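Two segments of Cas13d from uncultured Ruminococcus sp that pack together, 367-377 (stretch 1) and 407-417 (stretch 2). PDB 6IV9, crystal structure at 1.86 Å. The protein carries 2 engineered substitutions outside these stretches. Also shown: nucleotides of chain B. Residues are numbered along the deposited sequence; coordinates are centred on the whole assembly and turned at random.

Stretch 1, residues 367-377: KSQKNLGFSIK
Stretch 2 (407-417) MDFLLFCNYYR

Ile376 forms the apolar centre. Its CA-to-CB bond points toward stretch 2, and with chi1 and chi2 both m (-74°, -66°) the side chain enters a hole bounded by Asp408, Leu411, Phe412 and Tyr415. Ile376 CD1 lies 4.0 Å from Leu411 CB and 4.0 Å from Tyr415 CD2, while Ile376 CG2 lies 3.8 Å from Asp408 O. That hole is cut by a helix that spans 407-417 and widens to a pi-type turn at 414-417, with hydrogen bonds such as Phe412 N to Asp408 O (2.8 Å) and Tyr416 N to Phe412 O (2.8 Å).

Beside Ile376, Phe374 (phi/psi -157/164, chi1 p, chi2 85°) directs its ring edge at the face of Tyr415 (chi1 m, chi2 -71°), setting its weakly positive C-H rim against the electron-rich face. The centroids are 4.9 Å apart, the planes meet at 70°, and Phe374 CZ approaches Tyr415 CG to 3.6 Å.

The register is not monotonic: Gln369 CA lies nearest Phe412 CA (5.5 Å) and Leu372 CA nearest Tyr416 CA (7.6 Å), but Ile376 CA returns to Asp408 CA (6.3 Å). Leu372, off-rotamer at -104°/23°, places CD2 4.3 Å from Phe412 CD1, at the ring edge, and CD1 4.3 Å from Tyr416 CD1.

A 3-10 segment, 368-370, follows Lys367 (phi/psi 53/54); Lys370 N donates a hydrogen bond to Lys367 O (3.0 Å). Gln369 (chi1 p, chi2 m) packs CB 3.5 Å from Phe412 CD1, with OE1 over a face of that ring (chi1 t, chi2 51°). Ser368 CB is 3.8 Å from Phe412 CE1.

At the polar edge Ser368 OG stands 4.1 Å from Tyr416 OH. No hydrogen bond crosses between the stretches; the 488 Å² buried is mostly van der Waals packing, much of it apolar. Ser368 OG, Gln369 NE2 and both Asp408 carboxylate oxygens are hydrogen-bonded elsewhere in the structure. Away from this contact, Lys367 NZ donates a hydrogen bond to U43 OP1 of chain B (2.8 Å), and Gly373 N (phi/psi 96/6) makes a weak one to C32 O2' (3.4 Å).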

# COMPACT_ATOMS: atom_id res chain seq x y z
N LYS A 367 -3.02 11.93 -15.15
CA LYS A 367 -1.69 12.10 -14.55
C LYS A 367 -0.62 11.46 -15.44
O LYS A 367 0.20 10.72 -14.95
CB LYS A 367 -1.67 11.68 -13.08
CG LYS A 367 -2.59 12.49 -12.18
CD LYS A 367 -2.10 12.58 -10.77
CE LYS A 367 -3.17 13.04 -9.82
NZ LYS A 367 -3.76 14.32 -10.22
N SER A 368 -0.61 11.85 -16.71
CA SER A 368 0.37 11.39 -17.73
C SER A 368 1.78 11.84 -17.35
O SER A 368 2.72 11.18 -17.71
CB SER A 368 0.02 11.83 -19.11
OG SER A 368 -1.06 11.09 -19.59
N GLN A 369 1.88 12.87 -16.52
CA GLN A 369 3.19 13.39 -16.03
C GLN A 369 3.86 12.35 -15.12
O GLN A 369 5.04 12.47 -14.88
CB GLN A 369 3.03 14.73 -15.32
CG GLN A 369 2.36 14.64 -13.97
CD GLN A 369 0.86 14.73 -14.08
OE1 GLN A 369 0.30 14.62 -15.15
NE2 GLN A 369 0.19 14.91 -12.96
N LYS A 370 3.08 11.38 -14.65
CA LYS A 370 3.59 10.33 -13.74
C LYS A 370 3.95 9.06 -14.52
O LYS A 370 4.21 8.05 -13.90
CB LYS A 370 2.59 10.08 -12.62
CG LYS A 370 2.60 11.13 -11.54
CD LYS A 370 1.51 10.95 -10.55
CE LYS A 370 1.65 11.88 -9.38
NZ LYS A 370 0.86 11.42 -8.23
N ASN A 371 3.87 9.15 -15.85
CA ASN A 371 4.25 8.03 -16.74
C ASN A 371 5.33 8.47 -17.74
O ASN A 371 5.35 7.93 -18.83
CB ASN A 371 3.03 7.37 -17.37
CG ASN A 371 3.38 6.02 -17.93
OD1 ASN A 371 4.29 5.38 -17.44
ND2 ASN A 371 2.73 5.62 -19.00
N LEU A 372 6.14 9.46 -17.39
CA LEU A 372 7.23 10.03 -18.23
C LEU A 372 8.55 9.25 -18.12
O LEU A 372 9.33 9.34 -19.04
CB LEU A 372 7.45 11.46 -17.74
CG LEU A 372 6.91 12.61 -18.58
CD1 LEU A 372 5.77 12.18 -19.46
CD2 LEU A 372 6.53 13.78 -17.70
N GLY A 373 8.78 8.51 -17.04
CA GLY A 373 10.06 7.81 -16.85
C GLY A 373 11.04 8.60 -15.99
O GLY A 373 12.17 8.22 -15.87
N PHE A 374 10.58 9.71 -15.43
CA PHE A 374 11.35 10.55 -14.48
C PHE A 374 10.35 11.36 -13.65
O PHE A 374 9.23 11.51 -14.06
CB PHE A 374 12.38 11.41 -15.19
CG PHE A 374 11.81 12.19 -16.34
CD1 PHE A 374 11.21 13.41 -16.13
CD2 PHE A 374 11.85 11.68 -17.61
CE1 PHE A 374 10.68 14.11 -17.20
CE2 PHE A 374 11.32 12.38 -18.67
CZ PHE A 374 10.73 13.59 -18.46
N SER A 375 10.82 11.91 -12.54
CA SER A 375 9.93 12.64 -11.62
C SER A 375 9.86 14.12 -11.97
O SER A 375 10.86 14.78 -11.90
CB SER A 375 10.37 12.43 -10.20
OG SER A 375 9.67 13.26 -9.32
N ILE A 376 8.69 14.58 -12.37
CA ILE A 376 8.47 16.02 -12.65
C ILE A 376 8.62 16.79 -11.34
O ILE A 376 9.28 17.81 -11.31
CB ILE A 376 7.09 16.23 -13.29
CG1 ILE A 376 7.09 15.75 -14.75
CG2 ILE A 376 6.67 17.67 -13.17
CD1 ILE A 376 7.96 16.56 -15.65
N LYS A 377 8.07 16.25 -10.26
CA LYS A 377 8.14 16.89 -8.93
C LYS A 377 9.60 17.04 -8.53
O LYS A 377 9.97 18.06 -8.01
CB LYS A 377 7.39 16.01 -7.94
CG LYS A 377 7.60 16.33 -6.47
CD LYS A 377 6.71 15.48 -5.61
CE LYS A 377 7.03 15.53 -4.14
NZ LYS A 377 6.09 14.69 -3.35
N MET A 407 3.46 25.05 -12.00
CA MET A 407 4.88 24.80 -12.35
C MET A 407 5.04 23.40 -12.93
O MET A 407 5.65 23.27 -13.96
CB MET A 407 5.76 24.96 -11.11
CG MET A 407 5.80 26.36 -10.57
SD MET A 407 6.72 26.52 -9.03
CE MET A 407 6.90 28.29 -8.92
N ASP A 408 4.45 22.40 -12.29
CA ASP A 408 4.52 20.99 -12.75
C ASP A 408 3.89 20.88 -14.14
O ASP A 408 4.42 20.17 -14.96
CB ASP A 408 3.87 20.06 -11.73
CG ASP A 408 4.65 19.88 -10.44
OD1 ASP A 408 5.72 20.47 -10.33
OD2 ASP A 408 4.21 19.15 -9.58
N PHE A 409 2.79 21.58 -14.37
CA PHE A 409 2.10 21.51 -15.67
C PHE A 409 3.00 22.02 -16.80
O PHE A 409 3.01 21.41 -17.84
CB PHE A 409 0.78 22.28 -15.64
CG PHE A 409 0.00 22.12 -16.91
CD1 PHE A 409 -0.68 20.94 -17.18
CD2 PHE A 409 -0.02 23.12 -17.86
CE1 PHE A 409 -1.40 20.79 -18.35
CE2 PHE A 409 -0.73 22.95 -19.04
CZ PHE A 409 -1.42 21.79 -19.27
N LEU A 410 3.72 23.11 -16.58
CA LEU A 410 4.62 23.64 -17.62
C LEU A 410 5.69 22.60 -17.93
O LEU A 410 5.97 22.38 -19.08
CB LEU A 410 5.29 24.90 -17.08
CG LEU A 410 4.40 26.13 -16.95
CD1 LEU A 410 5.24 27.31 -16.49
CD2 LEU A 410 3.71 26.45 -18.25
N LEU A 411 6.27 22.00 -16.90
CA LEU A 411 7.32 20.97 -17.10
C LEU A 411 6.71 19.76 -17.82
O LEU A 411 7.35 19.22 -18.68
CB LEU A 411 7.84 20.55 -15.73
CG LEU A 411 8.53 21.65 -14.93
CD1 LEU A 411 9.20 21.07 -13.71
CD2 LEU A 411 9.55 22.37 -15.79
N PHE A 412 5.51 19.37 -17.44
CA PHE A 412 4.86 18.19 -18.05
C PHE A 412 4.67 18.43 -19.55
O PHE A 412 5.05 17.60 -20.34
CB PHE A 412 3.48 18.03 -17.42
CG PHE A 412 2.51 17.17 -18.18
CD1 PHE A 412 2.85 15.90 -18.61
CD2 PHE A 412 1.23 17.61 -18.43
CE1 PHE A 412 1.95 15.12 -19.29
CE2 PHE A 412 0.32 16.82 -19.11
CZ PHE A 412 0.69 15.58 -19.54
N CYS A 413 4.15 19.58 -19.92
CA CYS A 413 3.92 19.91 -21.35
C CYS A 413 5.25 19.96 -22.10
O CYS A 413 5.31 19.54 -23.23
CB CYS A 413 3.14 21.22 -21.46
SG CYS A 413 1.42 21.03 -20.95
N ASN A 414 6.29 20.43 -21.44
CA ASN A 414 7.61 20.54 -22.08
C ASN A 414 8.09 19.16 -22.53
O ASN A 414 8.58 19.06 -23.63
CB ASN A 414 8.63 21.05 -21.08
CG ASN A 414 10.00 21.18 -21.68
OD1 ASN A 414 10.22 22.03 -22.52
ND2 ASN A 414 10.92 20.34 -21.27
N TYR A 415 7.94 18.15 -21.68
CA TYR A 415 8.44 16.80 -22.02
C TYR A 415 7.42 15.93 -22.75
O TYR A 415 7.81 14.99 -23.40
CB TYR A 415 8.89 16.12 -20.73
CG TYR A 415 10.12 16.71 -20.13
CD1 TYR A 415 11.35 16.54 -20.73
CD2 TYR A 415 10.07 17.44 -18.96
CE1 TYR A 415 12.50 17.06 -20.18
CE2 TYR A 415 11.21 17.96 -18.39
CZ TYR A 415 12.42 17.77 -19.01
OH TYR A 415 13.55 18.27 -18.46
N TYR A 416 6.14 16.19 -22.53
CA TYR A 416 5.06 15.37 -23.13
C TYR A 416 4.72 15.81 -24.55
O TYR A 416 4.28 14.98 -25.31
CB TYR A 416 3.81 15.49 -22.27
CG TYR A 416 2.70 14.55 -22.61
CD1 TYR A 416 2.84 13.19 -22.47
CD2 TYR A 416 1.49 15.04 -23.05
CE1 TYR A 416 1.80 12.33 -22.75
CE2 TYR A 416 0.45 14.19 -23.36
CZ TYR A 416 0.60 12.83 -23.20
OH TYR A 416 -0.44 12.01 -23.50
N ARG A 417 4.87 17.09 -24.86
CA ARG A 417 4.48 17.58 -26.19
C ARG A 417 5.63 18.30 -26.90
O ARG A 417 5.98 17.91 -27.98
CB ARG A 417 3.30 18.53 -26.04
CG ARG A 417 1.96 17.84 -25.81
CD ARG A 417 1.45 16.85 -26.85
NE ARG A 417 -0.01 16.80 -26.89
CZ ARG A 417 -0.78 17.84 -27.22
NH1 ARG A 417 -2.09 17.74 -27.15
NH2 ARG A 417 -0.24 18.97 -27.61
P C B 32 14.11 7.42 -11.87
OP1 C B 32 14.55 8.82 -11.61
OP2 C B 32 14.17 6.45 -10.78
O5' C B 32 12.67 7.48 -12.52
C5' C B 32 11.45 7.46 -11.77
C4' C B 32 10.31 7.24 -12.71
O4' C B 32 10.40 5.91 -13.24
C3' C B 32 8.95 7.28 -12.04
O3' C B 32 8.47 8.62 -11.96
C2' C B 32 8.12 6.44 -12.98
O2' C B 32 7.69 7.15 -14.13
C1' C B 32 9.10 5.34 -13.34
N1 C B 32 9.03 4.18 -12.43
C2 C B 32 7.90 3.37 -12.47
O2 C B 32 6.97 3.68 -13.22
N3 C B 32 7.84 2.27 -11.69
C4 C B 32 8.87 1.96 -10.90
N4 C B 32 8.78 0.86 -10.15
C5 C B 32 10.08 2.73 -10.89
C6 C B 32 10.11 3.82 -11.66
P C B 33 7.94 9.19 -10.59
OP1 C B 33 7.39 10.53 -10.87
OP2 C B 33 8.95 8.94 -9.53
O5' C B 33 6.73 8.22 -10.23
C5' C B 33 5.56 8.16 -11.06
C4' C B 33 4.65 7.05 -10.65
O4' C B 33 5.26 5.79 -11.00
C3' C B 33 4.38 6.92 -9.17
O3' C B 33 3.36 7.81 -8.75
C2' C B 33 3.93 5.48 -9.08
O2' C B 33 2.63 5.27 -9.60
C1' C B 33 4.94 4.82 -10.01
N1 C B 33 6.16 4.39 -9.30
C2 C B 33 6.11 3.16 -8.63
O2 C B 33 5.04 2.54 -8.61
N3 C B 33 7.21 2.72 -7.99
C4 C B 33 8.32 3.46 -7.96
N4 C B 33 9.39 2.96 -7.36
C5 C B 33 8.41 4.69 -8.67
C6 C B 33 7.32 5.10 -9.33
P U B 43 -5.23 16.13 -7.00
OP1 U B 43 -4.86 14.81 -7.64
OP2 U B 43 -4.23 17.19 -6.92
O5' U B 43 -6.50 16.60 -7.84
C5' U B 43 -7.25 17.76 -7.46
C4' U B 43 -8.10 18.22 -8.62
O4' U B 43 -9.10 17.20 -8.81
C3' U B 43 -8.91 19.51 -8.38
O3' U B 43 -8.07 20.58 -8.79
C2' U B 43 -10.13 19.29 -9.28
O2' U B 43 -9.68 19.47 -10.60
C1' U B 43 -10.37 17.78 -9.10
N1 U B 43 -11.30 17.45 -8.01
C2 U B 43 -12.63 17.77 -8.18
O2 U B 43 -13.07 18.26 -9.19
N3 U B 43 -13.43 17.48 -7.11
C4 U B 43 -13.05 16.91 -5.92
O4 U B 43 -13.91 16.71 -5.06
C5 U B 43 -11.67 16.61 -5.82
C6 U B 43 -10.86 16.88 -6.84